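Local coordinates for protein phospholipase C-beta (PLC-beta) (PDB 3QR0) that is a cuttlefish phospholipase C-beta, a multidomain protein that joins a PH domain, EF-hand repeats, a calcium-binding TIM-barrel core and a C2 domain, at residues 450-456 with 535-539; 546-550 with 586-590; 563-567 with 629-634. All coordinates share one frame. Residues are numbered along the deposited sequence.

Contact 1: residues 450-456 with 535-539; sequences LKPGVPL and KDRHY
Two irregular segments, 450-456 and 535-539, pack side by side; the CA atoms of Pro452 and Arg537 are 4.5 Å apart, those of Pro455 and His538 5.7 Å. Lys451 to Val454 form a type II beta turn; at Gly453 (phi 88°) a side chain would jam against the preceding carbonyl O, calling for glycine. Asp536 leaves helical geometry (phi 63°) and accepts the direct hydrogen bond, Gly453 N to Asp536 O at 2.8 Å; Pro452 CA adds a CA-H...O contact to Asp536 O, 3.2 Å. His538 (chi1 m) lays one ring face against the Val454-Pro455 peptide. Water 1 accepts from His538 N (2.8 Å) and donates to Lys451 O (2.8 Å) and Val454 O (2.7 Å); water 2 joins His538 ND1 (3.0 Å) to Leu456 N (3.2 Å). Tyr539 (chi1 p) receives Leu450 CB over its ring, 4.1 Å from the centroid, a CH-pi contact. The X-region loop between helix 422-436 and strand 466-469 covers the Y-region link from helix 529-535 into barrel strand 540-545.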
loop_
_atom_site.group_PDB
_atom_site.type_symbol
_atom_site.label_atom_id
_atom_site.label_comp_id
_atom_site.label_asym_id
_atom_site.label_seq_id
_atom_site.Cartn_x
_atom_site.Cartn_y
_atom_site.Cartn_z
ATOM N N LEU A 450 0.680 -34.508 5.821
ATOM C CA LEU A 450 1.259 -34.398 4.487
ATOM C C LEU A 450 1.005 -35.684 3.697
ATOM O O LEU A 450 1.922 -36.454 3.424
ATOM C CB LEU A 450 2.758 -34.099 4.578
ATOM C CG LEU A 450 3.154 -32.849 5.368
ATOM C CD1 LEU A 450 4.678 -32.766 5.492
ATOM C CD2 LEU A 450 2.593 -31.579 4.730
ATOM N N LYS A 451 -0.258 -35.900 3.340
ATOM C CA LYS A 451 -0.669 -37.052 2.543
ATOM C C LYS A 451 -1.449 -36.540 1.342
ATOM O O LYS A 451 -1.996 -35.439 1.390
ATOM C CB LYS A 451 -1.546 -37.993 3.373
ATOM C CG LYS A 451 -0.810 -38.696 4.510
ATOM C CD LYS A 451 -1.757 -39.561 5.333
ATOM C CE LYS A 451 -1.011 -40.333 6.408
ATOM N NZ LYS A 451 -1.932 -41.185 7.210
ATOM N N PRO A 452 -1.508 -37.335 0.258
ATOM C CA PRO A 452 -2.284 -36.924 -0.913
ATOM C C PRO A 452 -3.774 -36.719 -0.620
ATOM O O PRO A 452 -4.367 -37.482 0.139
ATOM C CB PRO A 452 -2.076 -38.081 -1.904
ATOM C CG PRO A 452 -1.552 -39.205 -1.102
ATOM C CD PRO A 452 -0.783 -38.593 0.016
ATOM N N GLY A 453 -4.353 -35.675 -1.202
ATOM C CA GLY A 453 -5.777 -35.378 -1.036
ATOM C C GLY A 453 -6.117 -34.512 0.167
ATOM O O GLY A 453 -7.268 -34.109 0.330
ATOM N N VAL A 454 -5.128 -34.224 1.010
ATOM C CA VAL A 454 -5.345 -33.406 2.193
ATOM C C VAL A 454 -5.054 -31.940 1.865
ATOM O O VAL A 454 -3.920 -31.595 1.517
ATOM C CB VAL A 454 -4.454 -33.862 3.357
ATOM C CG1 VAL A 454 -4.619 -32.938 4.549
ATOM C CG2 VAL A 454 -4.788 -35.308 3.745
ATOM N N PRO A 455 -6.069 -31.068 1.983
ATOM C CA PRO A 455 -5.837 -29.671 1.609
ATOM C C PRO A 455 -4.881 -28.938 2.547
ATOM O O PRO A 455 -4.717 -29.324 3.710
ATOM C CB PRO A 455 -7.236 -29.050 1.650
ATOM C CG PRO A 455 -8.042 -29.937 2.515
ATOM C CD PRO A 455 -7.461 -31.310 2.406
ATOM N N LEU A 456 -4.249 -27.890 2.029
ATOM C CA LEU A 456 -3.370 -27.055 2.834
ATOM C C LEU A 456 -4.174 -26.424 3.964
ATOM O O LEU A 456 -5.374 -26.196 3.803
ATOM C CB LEU A 456 -2.746 -25.950 1.982
ATOM C CG LEU A 456 -1.815 -26.395 0.862
ATOM C CD1 LEU A 456 -1.650 -25.288 -0.188
ATOM C CD2 LEU A 456 -0.474 -26.819 1.428
ATOM N N LYS A 535 -0.785 -36.997 -8.734
ATOM C CA LYS A 535 -0.113 -37.131 -7.442
ATOM C C LYS A 535 -0.970 -36.614 -6.286
ATOM O O LYS A 535 -0.924 -37.167 -5.189
ATOM C CB LYS A 535 1.245 -36.428 -7.468
ATOM C CG LYS A 535 2.303 -37.190 -8.260
ATOM C CD LYS A 535 3.430 -36.283 -8.727
ATOM C CE LYS A 535 4.162 -35.627 -7.567
ATOM N NZ LYS A 535 5.221 -34.673 -8.034
ATOM N N ASP A 536 -1.732 -35.548 -6.537
ATOM C CA ASP A 536 -2.741 -35.064 -5.595
ATOM C C ASP A 536 -2.116 -34.593 -4.272
ATOM O O ASP A 536 -2.735 -34.708 -3.215
ATOM C CB ASP A 536 -3.776 -36.177 -5.348
ATOM C CG ASP A 536 -5.134 -35.650 -4.886
ATOM O OD1 ASP A 536 -5.410 -34.440 -5.017
ATOM O OD2 ASP A 536 -5.934 -36.470 -4.394
ATOM N N ARG A 537 -0.890 -34.070 -4.341
ATOM C CA ARG A 537 -0.170 -33.583 -3.161
ATOM C C ARG A 537 -0.295 -32.066 -3.069
ATOM O O ARG A 537 0.386 -31.330 -3.790
ATOM C CB ARG A 537 1.303 -33.987 -3.223
ATOM C CG ARG A 537 1.541 -35.481 -3.187
ATOM C CD ARG A 537 3.004 -35.822 -3.436
ATOM N NE ARG A 537 3.173 -37.205 -3.869
ATOM C CZ ARG A 537 4.309 -37.725 -4.336
ATOM N NH1 ARG A 537 5.411 -36.983 -4.438
ATOM N NH2 ARG A 537 4.348 -38.998 -4.709
ATOM N N HIS A 538 -1.153 -31.601 -2.165
ATOM C CA HIS A 538 -1.482 -30.178 -2.057
ATOM C C HIS A 538 -0.336 -29.354 -1.452
ATOM O O HIS A 538 -0.337 -28.126 -1.540
ATOM C CB HIS A 538 -2.736 -29.983 -1.202
ATOM C CG HIS A 538 -3.990 -30.547 -1.802
ATOM N ND1 HIS A 538 -5.180 -29.853 -1.817
ATOM C CD2 HIS A 538 -4.248 -31.741 -2.385
ATOM C CE1 HIS A 538 -6.118 -30.595 -2.380
ATOM N NE2 HIS A 538 -5.577 -31.746 -2.734
ATOM N N TYR A 539 0.621 -30.040 -0.835
ATOM C CA TYR A 539 1.764 -29.412 -0.161
ATOM C C TYR A 539 2.996 -29.354 -1.071
ATOM O O TYR A 539 4.045 -28.838 -0.675
ATOM C CB TYR A 539 2.098 -30.176 1.122
ATOM C CG TYR A 539 2.287 -31.652 0.888
ATOM C CD1 TYR A 539 3.511 -32.151 0.468
ATOM C CD2 TYR A 539 1.236 -32.549 1.062
ATOM C CE1 TYR A 539 3.695 -33.494 0.237
ATOM C CE2 TYR A 539 1.410 -33.901 0.826
ATOM C CZ TYR A 539 2.652 -34.363 0.416
ATOM O OH TYR A 539 2.860 -35.696 0.176
HETATM O O HOH W 1 -2.189 -33.053 0.001
HETATM O O HOH W 2 -5.085 -27.005 -0.941
#

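Contact 2: residues 546-550 with 586-590; sequences ETQAL and QIYWN
Mainly apolar packing of a tyrosine against a neighbouring helix, with a water bridge at its hydroxyl, makes this buried contact within the Y half of the TIM barrel. Segment 546-550 is helical, with Leu550 N bonded to Glu546 O at 2.9 Å; a short helix begins at Gln586. The backbones stay apart, Ala549 and Tyr588 being nearest at 8.1 Å between CA atoms, and Tyr588 (chi1 -57°, chi2 -76°) spans the gap. Its ring meets Ala549 CB at Tyr588 CE1 (3.8 Å) and Leu550 CD2 at Tyr588 CZ (4.2 Å), while Leu550 CG comes within 3.2 Å of Tyr588 OH. Leu550 (m, t) brings CD2 to 4.5 Å from Ile587 CG2. At the first turn of helix 546-555, Glu546 CB is 3.5 Å from Tyr588 OH, and water 3 links Tyr588 OH (2.7 Å) to Glu546 OE2 (2.9 Å). Glu546 OE1 is salt-bridged to Arg577, and Tyr583 meets Tyr588 edge-to-face. Ile571 of strand 569-572 touches Ala549 and Tyr588, which also rests on Val596 of strand 595-596.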
loop_
_atom_site.group_PDB
_atom_site.type_symbol
_atom_site.label_atom_id
_atom_site.label_comp_id
_atom_site.label_asym_id
_atom_site.label_seq_id
_atom_site.Cartn_x
_atom_site.Cartn_y
_atom_site.Cartn_z
ATOM N N GLU A 546 9.500 -16.274 -14.547
ATOM C CA GLU A 546 8.405 -15.786 -15.378
ATOM C C GLU A 546 8.374 -16.466 -16.744
ATOM O O GLU A 546 7.304 -16.736 -17.262
ATOM C CB GLU A 546 8.434 -14.257 -15.529
ATOM C CG GLU A 546 9.549 -13.697 -16.378
ATOM C CD GLU A 546 9.507 -12.175 -16.457
ATOM O OE1 GLU A 546 10.244 -11.523 -15.694
ATOM O OE2 GLU A 546 8.735 -11.627 -17.275
ATOM N N THR A 547 9.543 -16.763 -17.308
ATOM C CA THR A 547 9.634 -17.448 -18.596
ATOM C C THR A 547 8.930 -18.812 -18.570
ATOM O O THR A 547 8.225 -19.158 -19.516
ATOM C CB THR A 547 11.104 -17.637 -19.024
ATOM O OG1 THR A 547 11.794 -16.387 -18.912
ATOM C CG2 THR A 547 11.194 -18.136 -20.461
ATOM N N GLN A 548 9.104 -19.576 -17.488
ATOM C CA GLN A 548 8.450 -20.887 -17.381
ATOM C C GLN A 548 6.944 -20.720 -17.246
ATOM O O GLN A 548 6.180 -21.388 -17.939
ATOM C CB GLN A 548 8.986 -21.702 -16.199
ATOM C CG GLN A 548 8.355 -23.106 -16.069
ATOM C CD GLN A 548 8.959 -23.939 -14.942
ATOM O OE1 GLN A 548 9.322 -23.411 -13.895
ATOM N NE2 GLN A 548 9.054 -25.251 -15.154
ATOM N N ALA A 549 6.534 -19.827 -16.351
ATOM C CA ALA A 549 5.120 -19.573 -16.085
ATOM C C ALA A 549 4.388 -19.078 -17.331
ATOM O O ALA A 549 3.238 -19.441 -17.549
ATOM C CB ALA A 549 4.963 -18.580 -14.945
ATOM N N LEU A 550 5.059 -18.259 -18.142
ATOM C CA LEU A 550 4.498 -17.779 -19.413
ATOM C C LEU A 550 4.278 -18.907 -20.418
ATOM O O LEU A 550 3.266 -18.929 -21.113
ATOM C CB LEU A 550 5.397 -16.707 -20.036
ATOM C CG LEU A 550 5.362 -15.335 -19.365
ATOM C CD1 LEU A 550 6.510 -14.449 -19.852
ATOM C CD2 LEU A 550 4.010 -14.666 -19.615
ATOM N N GLN A 586 -0.924 -8.733 -12.239
ATOM C CA GLN A 586 -2.189 -9.222 -12.791
ATOM C C GLN A 586 -1.987 -10.338 -13.823
ATOM O O GLN A 586 -2.811 -11.242 -13.918
ATOM C CB GLN A 586 -3.000 -8.081 -13.430
ATOM C CG GLN A 586 -3.856 -7.267 -12.448
ATOM C CD GLN A 586 -3.077 -6.223 -11.661
ATOM O OE1 GLN A 586 -1.874 -6.022 -11.869
ATOM N NE2 GLN A 586 -3.768 -5.550 -10.741
ATOM N N ILE A 587 -0.899 -10.277 -14.598
ATOM C CA ILE A 587 -0.618 -11.312 -15.600
ATOM C C ILE A 587 -0.750 -12.704 -14.978
ATOM O O ILE A 587 -1.335 -13.609 -15.575
ATOM C CB ILE A 587 0.800 -11.169 -16.217
ATOM C CG1 ILE A 587 0.893 -9.903 -17.076
ATOM C CG2 ILE A 587 1.135 -12.397 -17.083
ATOM C CD1 ILE A 587 2.322 -9.517 -17.451
ATOM N N TYR A 588 -0.207 -12.859 -13.770
ATOM C CA TYR A 588 -0.162 -14.148 -13.094
ATOM C C TYR A 588 -1.314 -14.342 -12.104
ATOM O O TYR A 588 -1.791 -15.466 -11.930
ATOM C CB TYR A 588 1.218 -14.341 -12.452
ATOM C CG TYR A 588 2.299 -14.221 -13.507
ATOM C CD1 TYR A 588 2.533 -15.258 -14.401
ATOM C CD2 TYR A 588 3.023 -13.044 -13.667
ATOM C CE1 TYR A 588 3.485 -15.148 -15.397
ATOM C CE2 TYR A 588 3.977 -12.924 -14.664
ATOM C CZ TYR A 588 4.201 -13.983 -15.522
ATOM O OH TYR A 588 5.142 -13.880 -16.514
ATOM N N TRP A 589 -1.778 -13.260 -11.478
ATOM C CA TRP A 589 -2.984 -13.337 -10.642
ATOM C C TRP A 589 -4.203 -13.780 -11.454
ATOM O O TRP A 589 -5.115 -14.413 -10.907
ATOM C CB TRP A 589 -3.304 -11.999 -9.971
ATOM C CG TRP A 589 -2.358 -11.589 -8.902
ATOM C CD1 TRP A 589 -1.615 -12.403 -8.093
ATOM C CD2 TRP A 589 -2.082 -10.252 -8.487
ATOM N NE1 TRP A 589 -0.874 -11.650 -7.212
ATOM C CE2 TRP A 589 -1.145 -10.326 -7.429
ATOM C CE3 TRP A 589 -2.531 -8.997 -8.904
ATOM C CZ2 TRP A 589 -0.653 -9.197 -6.792
ATOM C CZ3 TRP A 589 -2.038 -7.873 -8.266
ATOM C CH2 TRP A 589 -1.113 -7.982 -7.222
ATOM N N ASN A 590 -4.214 -13.448 -12.748
ATOM C CA ASN A 590 -5.289 -13.874 -13.657
ATOM C C ASN A 590 -5.364 -15.396 -13.826
ATOM O O ASN A 590 -6.425 -15.922 -14.142
ATOM C CB ASN A 590 -5.129 -13.235 -15.045
ATOM C CG ASN A 590 -5.345 -11.729 -15.039
ATOM O OD1 ASN A 590 -6.056 -11.181 -14.189
ATOM N ND2 ASN A 590 -4.724 -11.046 -16.002
HETATM O O HOH W 3 5.895 -11.546 -17.522
#

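Contact 3: residues 563-567 with 629-634; sequences YNKKQ and MRKLDK
Lys565 carries most of this contact, with Leu632 second and Lys566 a lesser third. The 563-567 segment follows helix 557-563, Gln567 N bonding to Tyr563 O at 3.0 Å, and the two backbones are closest at Lys565 CA to Arg630 CA, 5.5 Å. Lys565, chi1 m and then fully extended through three t angles, runs past the weakly bonded helical turn about 629-630: its CG sits 3.3 Å from Met629 O and its CD 4.3 Å from Arg630 C. Beyond lies the type I turn from Lys631 to Lys634, closed by a weak Lys634 N to Lys631 O bond of 3.3 Å. Into this turn the ammonium group is delivered: Lys565 NZ donates to Lys631 O at 2.8 Å and lies 2.7 Å from Lys634 O. Asp562 supplies the opposite charge in a salt bridge to the same nitrogen. Leu632 (m, t) folds over the aliphatic part of the lysines, its CD2 3.7 Å from Lys565 CB and 4.0 Å from Lys566 CE. Water 4 lies 3.1 Å from Met629 O and 3.4 Å from Asn564 O. A buried lysine thus pins the turn at 631-634 to the link into strand 569-572, one of the alpha-to-beta connections of the beta-alpha repeat from which TIM barrels are built.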
loop_
_atom_site.group_PDB
_atom_site.type_symbol
_atom_site.label_atom_id
_atom_site.label_comp_id
_atom_site.label_asym_id
_atom_site.label_seq_id
_atom_site.Cartn_x
_atom_site.Cartn_y
_atom_site.Cartn_z
ATOM N N TYR A 563 -4.870 -25.997 -11.487
ATOM C CA TYR A 563 -3.740 -26.337 -10.611
ATOM C C TYR A 563 -3.703 -25.442 -9.365
ATOM O O TYR A 563 -3.516 -25.923 -8.238
ATOM C CB TYR A 563 -2.419 -26.235 -11.392
ATOM C CG TYR A 563 -1.179 -26.288 -10.529
ATOM C CD1 TYR A 563 -0.529 -27.494 -10.273
ATOM C CD2 TYR A 563 -0.658 -25.129 -9.964
ATOM C CE1 TYR A 563 0.613 -27.539 -9.473
ATOM C CE2 TYR A 563 0.477 -25.166 -9.164
ATOM C CZ TYR A 563 1.108 -26.369 -8.925
ATOM O OH TYR A 563 2.229 -26.384 -8.126
ATOM N N ASN A 564 -3.906 -24.144 -9.571
ATOM C CA ASN A 564 -3.851 -23.160 -8.486
ATOM C C ASN A 564 -5.066 -23.154 -7.545
ATOM O O ASN A 564 -5.124 -22.353 -6.613
ATOM C CB ASN A 564 -3.626 -21.754 -9.065
ATOM C CG ASN A 564 -2.189 -21.529 -9.512
ATOM O OD1 ASN A 564 -1.249 -22.022 -8.888
ATOM N ND2 ASN A 564 -2.012 -20.780 -10.595
ATOM N N LYS A 565 -6.035 -24.033 -7.780
ATOM C CA LYS A 565 -7.150 -24.180 -6.853
ATOM C C LYS A 565 -6.763 -25.013 -5.633
ATOM O O LYS A 565 -7.334 -24.837 -4.561
ATOM C CB LYS A 565 -8.371 -24.776 -7.558
ATOM C CG LYS A 565 -8.925 -23.845 -8.618
ATOM C CD LYS A 565 -10.100 -24.425 -9.366
ATOM C CE LYS A 565 -10.582 -23.454 -10.451
ATOM N NZ LYS A 565 -11.386 -24.153 -11.477
ATOM N N LYS A 566 -5.788 -25.900 -5.805
ATOM C CA LYS A 566 -5.345 -26.793 -4.739
ATOM C C LYS A 566 -3.885 -26.590 -4.344
ATOM O O LYS A 566 -3.536 -26.774 -3.180
ATOM C CB LYS A 566 -5.572 -28.243 -5.160
ATOM C CG LYS A 566 -7.035 -28.596 -5.321
ATOM C CD LYS A 566 -7.216 -30.043 -5.769
ATOM C CE LYS A 566 -8.649 -30.509 -5.567
ATOM N NZ LYS A 566 -8.818 -31.948 -5.912
ATOM N N GLN A 567 -3.043 -26.217 -5.307
ATOM C CA GLN A 567 -1.610 -26.060 -5.075
ATOM C C GLN A 567 -1.164 -24.626 -5.310
ATOM O O GLN A 567 -1.883 -23.826 -5.901
ATOM C CB GLN A 567 -0.815 -27.024 -5.958
ATOM C CG GLN A 567 -1.024 -28.485 -5.568
ATOM C CD GLN A 567 -0.310 -29.451 -6.481
ATOM O OE1 GLN A 567 -0.941 -30.146 -7.274
ATOM N NE2 GLN A 567 1.017 -29.503 -6.377
ATOM N N MET A 629 -12.790 -18.449 -9.348
ATOM C CA MET A 629 -11.414 -18.960 -9.440
ATOM C C MET A 629 -11.133 -20.089 -8.454
ATOM O O MET A 629 -10.097 -20.751 -8.556
ATOM C CB MET A 629 -10.394 -17.846 -9.156
ATOM C CG MET A 629 -10.479 -16.640 -10.071
ATOM S SD MET A 629 -9.696 -16.927 -11.661
ATOM C CE MET A 629 -7.964 -16.932 -11.184
ATOM N N ARG A 630 -12.022 -20.271 -7.478
ATOM C CA ARG A 630 -11.880 -21.317 -6.467
ATOM C C ARG A 630 -12.813 -22.503 -6.710
ATOM O O ARG A 630 -12.674 -23.540 -6.064
ATOM C CB ARG A 630 -12.147 -20.735 -5.078
ATOM C CG ARG A 630 -11.160 -19.647 -4.674
ATOM C CD ARG A 630 -11.392 -19.152 -3.259
ATOM N NE ARG A 630 -12.284 -17.991 -3.204
ATOM C CZ ARG A 630 -13.519 -17.980 -2.705
ATOM N NH1 ARG A 630 -14.073 -19.076 -2.197
ATOM N NH2 ARG A 630 -14.211 -16.847 -2.709
ATOM N N LYS A 631 -13.764 -22.357 -7.627
ATOM C CA LYS A 631 -14.717 -23.430 -7.914
ATOM C C LYS A 631 -14.047 -24.539 -8.716
ATOM O O LYS A 631 -13.605 -24.319 -9.842
ATOM C CB LYS A 631 -15.947 -22.897 -8.658
ATOM C CG LYS A 631 -16.939 -22.197 -7.748
ATOM C CD LYS A 631 -18.297 -21.989 -8.408
ATOM C CE LYS A 631 -19.321 -21.498 -7.386
ATOM N NZ LYS A 631 -20.583 -21.025 -8.024
ATOM N N LEU A 632 -13.982 -25.729 -8.121
ATOM C CA LEU A 632 -13.259 -26.860 -8.705
ATOM C C LEU A 632 -13.869 -27.370 -10.013
ATOM O O LEU A 632 -13.153 -27.879 -10.875
ATOM C CB LEU A 632 -13.178 -28.014 -7.699
ATOM C CG LEU A 632 -12.366 -27.742 -6.428
ATOM C CD1 LEU A 632 -12.427 -28.932 -5.496
ATOM C CD2 LEU A 632 -10.920 -27.405 -6.760
ATOM N N ASP A 633 -15.181 -27.229 -10.159
ATOM C CA ASP A 633 -15.888 -27.750 -11.338
ATOM C C ASP A 633 -15.933 -26.769 -12.522
ATOM O O ASP A 633 -16.453 -27.113 -13.586
ATOM C CB ASP A 633 -17.311 -28.218 -10.965
ATOM C CG ASP A 633 -18.126 -27.152 -10.236
ATOM O OD1 ASP A 633 -17.550 -26.400 -9.420
ATOM O OD2 ASP A 633 -19.356 -27.080 -10.460
ATOM N N LYS A 634 -15.375 -25.569 -12.350
ATOM C CA LYS A 634 -15.406 -24.543 -13.400
ATOM C C LYS A 634 -14.079 -24.472 -14.163
ATOM O O LYS A 634 -13.006 -24.517 -13.559
ATOM C CB LYS A 634 -15.734 -23.170 -12.799
ATOM C CG LYS A 634 -16.389 -22.202 -13.787
ATOM C CD LYS A 634 -16.522 -20.800 -13.209
ATOM C CE LYS A 634 -17.642 -20.007 -13.883
ATOM N NZ LYS A 634 -17.536 -19.991 -15.370
HETATM O O HOH W 4 -8.204 -20.975 -6.096
#

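Overall arrangement
From the N terminus, contact 1 comes first: the loop after helix 422-436 meets the lead-in to strand 540-545, closing a loop of 78 residues that takes in the unmodelled 475-484 and joins the X and Y parts of the barrel. That loop ends before contacts 2 and 3 begin. Contact 2 closes a loop of 35 residues and contact 3 one of 61; they cross, their segments alternating as 546-550, 563-567, 586-590 and 629-634, so the two loops overlap along the chain. Contacts 1 and 3 touch where His538 and Leu456 pack on Lys566; contacts 2 and 3 touch through Met629 beside Trp589 and Asn590. Contacts 1 and 2 stay about 12 Å apart at their nearest atoms.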